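PDB 3MPP: botulinum neurotoxin type G from Clostridium botulinum, which attaches to the nerve-cell surface through the receptor-binding domain in this entry and, as the whole toxin, carries a zinc protease light chain into the host cytosol. Local coordinates for residues L234-Q239 with N300-G305; F285-A290 with D306-N311. The protein carries 4 engineered substitutions. All coordinates share one frame; numbering follows the deposited sequence.

Contact 1 of 2, residues L234-Q239 with N300-G305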
ATOM      1  N   LEU A 234       3.247   8.450   5.210  1.00 22.53           N
ATOM      2  CA  LEU A 234       4.351   8.258   6.135  1.00 28.80           C
ATOM      3  C   LEU A 234       4.261   9.325   7.231  1.00 25.23           C
ATOM      4  O   LEU A 234       3.986  10.479   6.934  1.00 23.46           O
ATOM      5  CB  LEU A 234       5.669   8.417   5.374  1.00 23.06           C
ATOM      6  CG  LEU A 234       6.948   7.943   6.065  1.00 25.75           C
ATOM      7  CD1 LEU A 234       6.913   6.437   6.350  1.00 18.69           C
ATOM      8  CD2 LEU A 234       8.153   8.313   5.204  1.00 21.24           C
ATOM      9  N   ARG A 235       4.530   8.951   8.481  1.00 21.52           N
ATOM     10  CA  ARG A 235       4.385   9.893   9.598  1.00 26.91           C
ATOM     11  C   ARG A 235       5.584   9.999  10.539  1.00 26.97           C
ATOM     12  O   ARG A 235       6.353   9.055  10.701  1.00 21.72           O
ATOM     13  CB  ARG A 235       3.126   9.552  10.403  1.00 32.02           C
ATOM     14  CG  ARG A 235       1.861   9.760   9.569  1.00 37.31           C
ATOM     15  CD  ARG A 235       0.560   9.547  10.305  1.00 41.32           C
ATOM     16  NE  ARG A 235      -0.539   9.510   9.336  1.00 37.32           N
ATOM     17  CZ  ARG A 235      -1.348  10.531   9.072  1.00 43.62           C
ATOM     18  NH1 ARG A 235      -1.210  11.681   9.720  1.00 44.22           N
ATOM     19  NH2 ARG A 235      -2.309  10.399   8.170  1.00 42.06           N
ATOM     20  N   TYR A 236       5.709  11.158  11.179  1.00 24.79           N
ATOM     21  CA  TYR A 236       6.693  11.366  12.230  1.00 25.34           C
ATOM     22  C   TYR A 236       6.241  10.662  13.500  1.00 27.39           C
ATOM     23  O   TYR A 236       5.069  10.346  13.648  1.00 26.31           O
ATOM     24  CB  TYR A 236       6.835  12.856  12.525  1.00 26.16           C
ATOM     25  CG  TYR A 236       7.522  13.623  11.434  1.00 27.18           C
ATOM     26  CD1 TYR A 236       8.905  13.550  11.287  1.00 23.67           C
ATOM     27  CD2 TYR A 236       6.796  14.421  10.546  1.00 28.02           C
ATOM     28  CE1 TYR A 236       9.553  14.243  10.284  1.00 23.73           C
ATOM     29  CE2 TYR A 236       7.441  15.126   9.529  1.00 28.39           C
ATOM     30  CZ  TYR A 236       8.836  15.025   9.413  1.00 29.35           C
ATOM     31  OH  TYR A 236       9.524  15.711   8.433  1.00 26.91           O
ATOM     32  N   ASP A 237       7.173  10.428  14.415  1.00 26.30           N
ATOM     33  CA  ASP A 237       6.835   9.948  15.747  1.00 24.46           C
ATOM     34  C   ASP A 237       6.089   8.618  15.733  1.00 23.93           C
ATOM     35  O   ASP A 237       5.284   8.339  16.624  1.00 27.40           O
ATOM     36  CB  ASP A 237       6.012  11.008  16.502  1.00 31.61           C
ATOM     37  CG  ASP A 237       6.761  12.329  16.672  1.00 40.99           C
ATOM     38  OD1 ASP A 237       8.004  12.357  16.524  1.00 38.23           O
ATOM     39  OD2 ASP A 237       6.100  13.344  16.960  1.00 42.77           O
ATOM     40  N   THR A 238       6.369   7.788  14.733  1.00 23.21           N
ATOM     41  CA  THR A 238       5.687   6.507  14.570  1.00 21.39           C
ATOM     42  C   THR A 238       6.715   5.386  14.415  1.00 21.96           C
ATOM     43  O   THR A 238       7.664   5.507  13.628  1.00 21.24           O
ATOM     44  CB  THR A 238       4.803   6.547  13.303  1.00 20.94           C
ATOM     45  OG1 THR A 238       3.853   7.610  13.433  1.00 22.99           O
ATOM     46  CG2 THR A 238       4.081   5.193  13.046  1.00 23.91           C
ATOM     47  N   GLN A 239       6.517   4.282  15.125  1.00 22.97           N
ATOM     48  CA  GLN A 239       7.462   3.160  15.023  1.00 24.50           C
ATOM     49  C   GLN A 239       7.354   2.421  13.694  1.00 26.89           C
ATOM     50  O   GLN A 239       6.263   2.020  13.285  1.00 19.14           O
ATOM     51  CB  GLN A 239       7.272   2.188  16.180  1.00 21.35           C
ATOM     52  CG  GLN A 239       7.587   2.809  17.549  1.00 20.56           C
ATOM     53  CD  GLN A 239       7.076   1.940  18.666  1.00 30.36           C
ATOM     54  OE1 GLN A 239       5.968   1.422  18.589  1.00 27.84           O
ATOM     55  NE2 GLN A 239       7.888   1.745  19.694  1.00 27.20           N
ATOM     56  N   ASN A 300       1.680  15.719  11.272  1.00 41.13           N
ATOM     57  CA  ASN A 300       2.736  14.740  11.491  1.00 36.08           C
ATOM     58  C   ASN A 300       3.057  13.912  10.247  1.00 29.75           C
ATOM     59  O   ASN A 300       3.584  12.804  10.345  1.00 26.41           O
ATOM     60  CB  ASN A 300       2.395  13.835  12.682  1.00 39.06           C
ATOM     61  CG  ASN A 300       1.242  12.894  12.397  1.00 45.38           C
ATOM     62  OD1 ASN A 300       1.049  11.904  13.107  1.00 53.88           O
ATOM     63  ND2 ASN A 300       0.471  13.190  11.355  1.00 42.07           N
ATOM     64  N   ILE A 301       2.716  14.439   9.078  1.00 26.04           N
ATOM     65  CA  ILE A 301       2.981  13.731   7.836  1.00 28.00           C
ATOM     66  C   ILE A 301       4.355  14.136   7.308  1.00 30.59           C
ATOM     67  O   ILE A 301       4.675  15.315   7.248  1.00 26.52           O
ATOM     68  CB  ILE A 301       1.903  14.017   6.778  1.00 36.97           C
ATOM     69  CG1 ILE A 301       0.560  13.422   7.228  1.00 36.66           C
ATOM     70  CG2 ILE A 301       2.325  13.459   5.408  1.00 27.61           C
ATOM     71  CD1 ILE A 301      -0.508  13.425   6.169  1.00 45.64           C
ATOM     72  N   VAL A 302       5.168  13.150   6.944  1.00 26.59           N
ATOM     73  CA  VAL A 302       6.484  13.415   6.368  1.00 25.84           C
ATOM     74  C   VAL A 302       6.354  13.688   4.880  1.00 26.03           C
ATOM     75  O   VAL A 302       5.783  12.889   4.143  1.00 27.01           O
ATOM     76  CB  VAL A 302       7.422  12.213   6.531  1.00 29.90           C
ATOM     77  CG1 VAL A 302       8.858  12.623   6.165  1.00 20.86           C
ATOM     78  CG2 VAL A 302       7.341  11.674   7.962  1.00 21.22           C
ATOM     79  N   ARG A 303       6.912  14.804   4.440  1.00 29.88           N
ATOM     80  CA  ARG A 303       6.821  15.208   3.047  1.00 34.91           C
ATOM     81  C   ARG A 303       8.155  15.110   2.329  1.00 34.91           C
ATOM     82  O   ARG A 303       9.211  15.267   2.933  1.00 32.11           O
ATOM     83  CB  ARG A 303       6.247  16.620   2.938  1.00 35.13           C
ATOM     84  CG  ARG A 303       4.731  16.607   3.112  1.00 34.13           C
ATOM     85  CD  ARG A 303       4.119  17.978   3.328  1.00 43.67           C
ATOM     86  NE  ARG A 303       2.704  17.799   3.645  1.00 48.02           N
ATOM     87  CZ  ARG A 303       2.229  17.661   4.879  1.00 47.11           C
ATOM     88  NH1 ARG A 303       3.053  17.722   5.917  1.00 41.07           N
ATOM     89  NH2 ARG A 303       0.932  17.469   5.076  1.00 49.47           N
ATOM     90  N   GLU A 304       8.087  14.836   1.033  1.00 33.74           N
ATOM     91  CA  GLU A 304       9.274  14.714   0.216  1.00 37.20           C
ATOM     92  C   GLU A 304      10.190  15.908   0.456  1.00 38.76           C
ATOM     93  O   GLU A 304       9.747  17.061   0.453  1.00 38.84           O
ATOM     94  CB  GLU A 304       8.871  14.615  -1.258  1.00 45.37           C
ATOM     95  CG  GLU A 304       9.744  13.689  -2.082  1.00 54.88           C
ATOM     96  CD  GLU A 304      10.937  14.393  -2.705  1.00 56.73           C
ATOM     97  OE1 GLU A 304      11.099  15.614  -2.477  1.00 62.40           O
ATOM     98  OE2 GLU A 304      11.707  13.722  -3.429  1.00 44.97           O
ATOM     99  N   GLY A 305      11.465  15.627   0.703  1.00 33.02           N
ATOM    100  CA  GLY A 305      12.444  16.677   0.922  1.00 35.93           C
ATOM    101  C   GLY A 305      12.588  17.175   2.355  1.00 31.55           C
ATOM    102  O   GLY A 305      13.491  17.963   2.639  1.00 34.83           O
TER
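Val302 sets its CG2 methyl over the centre of one face of the Tyr236 ring, 3.7 Å from the centroid and only 8° off the normal, a CH-pi contact between side chains that cross at about a right angle. The torsion chi1 of -169° turns CG1 of Val302 anti to its backbone N, and this second methyl reaches the phenolic end, 3.9 Å from Tyr236 OH. That hydroxyl is hydrogen-bonded to Asp306. CG2 also presses on the backbone, 3.5 Å from Arg235 C, and Leu234 brings CD2 to 4.2 Å from Val302 CB. All three side chains, Leu234, Tyr236 and Val302, are buried. The main chains meet in a single beta bridge, Arg235 with Ile301, flanked by two hydrogen bonds: Val302 N to Leu234 O at 2.9 Å and Tyr236 N to Asn300 O at 2.8 Å.

Toward solvent the contact is looser. Arg235, partly exposed and extended from CG to NE, crosses Ile301 obliquely, and Ile301 CG1 lies over one face of its guanidinium, 3.5 Å from Arg235 NH1. Asn300 sits at the guanidinium edge, its amide plane turned 52° from it.

In the C-terminal receptor-binding subdomain, residues 234-239 lie in the loop between helix 210-220 and strand 239-244. Residues 300-305 lie in the one between strands 285-289 and 307-312. Leu234 and Tyr236 rest on Ile287 of strand 285-289, and Leu234 also touches Ile352 of strand 346-353.

Contact 2 of 2, residues F285-A290 with D306-N311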
ATOM      1  N   PHE A 285      12.545   2.048  13.968  1.00 17.84           N
ATOM      2  CA  PHE A 285      12.890   3.445  13.750  1.00 19.64           C
ATOM      3  C   PHE A 285      11.742   4.360  14.098  1.00 19.09           C
ATOM      4  O   PHE A 285      10.572   3.982  13.983  1.00 22.19           O
ATOM      5  CB  PHE A 285      13.208   3.687  12.264  1.00 21.40           C
ATOM      6  CG  PHE A 285      14.454   2.999  11.781  1.00 23.95           C
ATOM      7  CD1 PHE A 285      15.675   3.665  11.793  1.00 23.11           C
ATOM      8  CD2 PHE A 285      14.401   1.699  11.289  1.00 17.50           C
ATOM      9  CE1 PHE A 285      16.836   3.040  11.343  1.00 21.74           C
ATOM     10  CE2 PHE A 285      15.559   1.060  10.832  1.00 25.53           C
ATOM     11  CZ  PHE A 285      16.780   1.741  10.868  1.00 26.40           C
ATOM     12  N   ILE A 286      12.083   5.586  14.488  1.00 20.92           N
ATOM     13  CA  ILE A 286      11.103   6.660  14.580  1.00 19.11           C
ATOM     14  C   ILE A 286      11.647   7.854  13.804  1.00 20.76           C
ATOM     15  O   ILE A 286      12.749   8.310  14.060  1.00 25.36           O
ATOM     16  CB  ILE A 286      10.831   7.071  16.022  1.00 23.55           C
ATOM     17  CG1 ILE A 286      10.177   5.905  16.775  1.00 31.09           C
ATOM     18  CG2 ILE A 286       9.953   8.331  16.066  1.00 23.49           C
ATOM     19  CD1 ILE A 286      10.053   6.135  18.265  1.00 37.98           C
ATOM     20  N   ILE A 287      10.868   8.347  12.851  1.00 23.39           N
ATOM     21  CA  ILE A 287      11.241   9.540  12.108  1.00 22.56           C
ATOM     22  C   ILE A 287      10.955  10.798  12.925  1.00 27.51           C
ATOM     23  O   ILE A 287       9.824  11.011  13.382  1.00 24.75           O
ATOM     24  CB  ILE A 287      10.514   9.585  10.744  1.00 20.21           C
ATOM     25  CG1 ILE A 287      10.740   8.265   9.980  1.00 22.57           C
ATOM     26  CG2 ILE A 287      11.008  10.745   9.908  1.00 19.12           C
ATOM     27  CD1 ILE A 287       9.870   8.145   8.755  1.00 20.90           C
ATOM     28  N   LYS A 288      11.981  11.634  13.095  1.00 24.54           N
ATOM     29  CA  LYS A 288      11.855  12.890  13.843  1.00 19.55           C
ATOM     30  C   LYS A 288      12.089  14.083  12.918  1.00 27.58           C
ATOM     31  O   LYS A 288      12.926  14.025  12.009  1.00 22.61           O
ATOM     32  CB  LYS A 288      12.905  12.965  14.977  1.00 23.14           C
ATOM     33  CG  LYS A 288      12.896  11.805  15.955  1.00 29.12           C
ATOM     34  CD  LYS A 288      11.541  11.664  16.655  1.00 30.61           C
ATOM     35  CE  LYS A 288      11.282  12.854  17.567  1.00 39.52           C
ATOM     36  NZ  LYS A 288      10.075  12.629  18.423  1.00 46.36           N
ATOM     37  N   LYS A 289      11.387  15.177  13.173  1.00 28.79           N
ATOM     38  CA  LYS A 289      11.653  16.420  12.465  1.00 33.72           C
ATOM     39  C   LYS A 289      13.002  16.960  12.887  1.00 32.89           C
ATOM     40  O   LYS A 289      13.275  17.098  14.074  1.00 35.68           O
ATOM     41  CB  LYS A 289      10.572  17.463  12.759  1.00 37.73           C
ATOM     42  CG  LYS A 289       9.221  17.134  12.143  1.00 34.68           C
ATOM     43  CD  LYS A 289       8.153  18.135  12.580  1.00 38.06           C
ATOM     44  CE  LYS A 289       6.759  17.544  12.390  1.00 40.38           C
ATOM     45  NZ  LYS A 289       5.666  18.549  12.634  1.00 45.91           N
ATOM     46  N   ALA A 290      13.853  17.259  11.915  1.00 29.13           N
ATOM     47  CA  ALA A 290      15.148  17.840  12.231  1.00 38.69           C
ATOM     48  C   ALA A 290      15.025  19.355  12.355  1.00 56.36           C
ATOM     49  O   ALA A 290      15.604  19.961  13.258  1.00 61.18           O
ATOM     50  CB  ALA A 290      16.170  17.478  11.181  1.00 36.43           C
ATOM     51  N   ASP A 306      11.706  16.741   3.258  1.00 30.84           N
ATOM     52  CA  ASP A 306      11.810  17.145   4.670  1.00 32.86           C
ATOM     53  C   ASP A 306      13.181  16.768   5.221  1.00 27.98           C
ATOM     54  O   ASP A 306      13.754  15.762   4.809  1.00 32.67           O
ATOM     55  CB  ASP A 306      10.763  16.430   5.536  1.00 27.42           C
ATOM     56  CG  ASP A 306       9.401  17.119   5.518  1.00 39.64           C
ATOM     57  OD1 ASP A 306       9.273  18.172   4.868  1.00 34.37           O
ATOM     58  OD2 ASP A 306       8.455  16.594   6.150  1.00 32.00           O
ATOM     59  N   TYR A 307      13.674  17.570   6.167  1.00 27.57           N
ATOM     60  CA  TYR A 307      14.877  17.247   6.927  1.00 33.27           C
ATOM     61  C   TYR A 307      14.514  16.485   8.208  1.00 34.81           C
ATOM     62  O   TYR A 307      13.680  16.939   8.997  1.00 24.13           O
ATOM     63  CB  TYR A 307      15.650  18.522   7.244  1.00 33.15           C
ATOM     64  CG  TYR A 307      16.245  19.157   6.006  1.00 37.42           C
ATOM     65  CD1 TYR A 307      17.469  18.740   5.511  1.00 36.18           C
ATOM     66  CD2 TYR A 307      15.575  20.167   5.327  1.00 51.70           C
ATOM     67  CE1 TYR A 307      18.017  19.313   4.378  1.00 45.07           C
ATOM     68  CE2 TYR A 307      16.116  20.745   4.192  1.00 57.29           C
ATOM     69  CZ  TYR A 307      17.339  20.312   3.725  1.00 56.28           C
ATOM     70  OH  TYR A 307      17.886  20.877   2.597  1.00 58.72           O
ATOM     71  N   ILE A 308      15.118  15.316   8.401  1.00 24.97           N
ATOM     72  CA  ILE A 308      14.668  14.421   9.455  1.00 22.78           C
ATOM     73  C   ILE A 308      15.837  13.785  10.172  1.00 20.18           C
ATOM     74  O   ILE A 308      16.973  13.806   9.673  1.00 24.30           O
ATOM     75  CB  ILE A 308      13.800  13.267   8.881  1.00 29.96           C
ATOM     76  CG1 ILE A 308      14.689  12.316   8.061  1.00 33.32           C
ATOM     77  CG2 ILE A 308      12.664  13.833   8.026  1.00 28.48           C
ATOM     78  CD1 ILE A 308      14.317  10.879   8.149  1.00 38.09           C
ATOM     79  N   TYR A 309      15.563  13.254  11.361  1.00 18.34           N
ATOM     80  CA  TYR A 309      16.468  12.297  11.990  1.00 25.32           C
ATOM     81  C   TYR A 309      15.820  10.930  12.009  1.00 23.72           C
ATOM     82  O   TYR A 309      14.594  10.820  12.072  1.00 23.81           O
ATOM     83  CB  TYR A 309      16.751  12.661  13.454  1.00 29.70           C
ATOM     84  CG  TYR A 309      17.219  14.057  13.710  1.00 24.43           C
ATOM     85  CD1 TYR A 309      18.410  14.522  13.172  1.00 35.02           C
ATOM     86  CD2 TYR A 309      16.494  14.907  14.541  1.00 31.32           C
ATOM     87  CE1 TYR A 309      18.868  15.810  13.443  1.00 39.07           C
ATOM     88  CE2 TYR A 309      16.947  16.203  14.817  1.00 41.94           C
ATOM     89  CZ  TYR A 309      18.133  16.643  14.257  1.00 40.36           C
ATOM     90  OH  TYR A 309      18.593  17.920  14.506  1.00 38.17           O
ATOM     91  N   LEU A 310      16.642   9.884  12.022  1.00 22.23           N
ATOM     92  CA  LEU A 310      16.114   8.543  12.233  1.00 24.00           C
ATOM     93  C   LEU A 310      16.549   8.075  13.624  1.00 32.35           C
ATOM     94  O   LEU A 310      17.716   7.742  13.825  1.00 22.13           O
ATOM     95  CB  LEU A 310      16.611   7.583  11.136  1.00 24.48           C
ATOM     96  CG  LEU A 310      16.007   7.770   9.730  1.00 28.51           C
ATOM     97  CD1 LEU A 310      16.626   6.810   8.689  1.00 22.33           C
ATOM     98  CD2 LEU A 310      14.478   7.565   9.777  1.00 27.40           C
ATOM     99  N   ASN A 311      15.625   8.108  14.585  1.00 20.35           N
ATOM    100  CA  ASN A 311      15.854   7.537  15.912  1.00 22.57           C
ATOM    101  C   ASN A 311      15.649   6.020  15.834  1.00 20.29           C
ATOM    102  O   ASN A 311      14.922   5.528  14.966  1.00 21.78           O
ATOM    103  CB  ASN A 311      14.879   8.120  16.947  1.00 26.88           C
ATOM    104  CG  ASN A 311      15.321   9.483  17.499  1.00 31.50           C
ATOM    105  OD1 ASN A 311      16.375  10.003  17.152  1.00 29.63           O
ATOM    106  ND2 ASN A 311      14.498  10.057  18.372  1.00 25.57           N
TER
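The Tyr309 ring carries Ala290 over one face: CB stands 3.8 Å from the centroid, 14° off the normal and offset toward the rim, a CH-pi contact, while Ala290 CA approaches Tyr309 CE2 to 3.6 Å. Lys288 CB lies at the edge of the same ring, near its plane, and Arg321 adds a cation-pi interaction from strand 320-325. The Phe285 ring meets its neighbour obliquely, CD1 lying 4.1 Å from Leu310 CB; Val322 and Leu242 also pack on it. The third flat group, the Asn311 amide, has ND2 3.4 Å from Lys288 CG, and its OD1 accepts a hydrogen bond from Arg321. The Lys288 chain bends at chi2 and chi3 and ends in a salt bridge with Asp237.

The sheet face bearing Ile287 and Leu310 is apolar and buried. These two side chains lie side by side, pointing the same way, with Ile287 CG1 3.8 Å from Leu310 CD2. Ile308 holds CG1 between its backbone N and carbonyl carbon (chi1 70°), and its CD1 comes within 3.7 Å of Ile287 CG2.

Two hydrogen-bonded pairs, Ile286 with Asn311 and Lys288 with Tyr309, each joined by two N-H...O bonds, tie the antiparallel strands together. Ala290 N adds a fifth bond to Tyr307 O, 2.9 Å long, where the first strand passes into loop. Ile286, Lys288, Tyr309 and Asn311 share the partly exposed face. The pair belongs to the beta-trefoil of the C-terminal receptor-binding subdomain, where strand 307-312 also pairs with 320-325 and 346-353.

How the contacts relate
The two contacts share one connection of the C-terminal subdomain: 300-305 runs directly into 306-311, and the 234-239 loop lies against strand 285-289. Contact 2 is regular sheet, held by five backbone bonds, with a buried aliphatic face; contact 1 joins loops by one bridge and two bonds, and its buried part is formed by Leu234, Tyr236 and Val302. Both are partly buried, with polar or charged groups at their outer margins. Their centres are 8 Å apart and they touch: Tyr236 CD1 packs 3.4 Å from Ile287 O, and Tyr236 CE1 is 3.5 Å from Lys289 CG, so the tyrosine ring packs loop against strand.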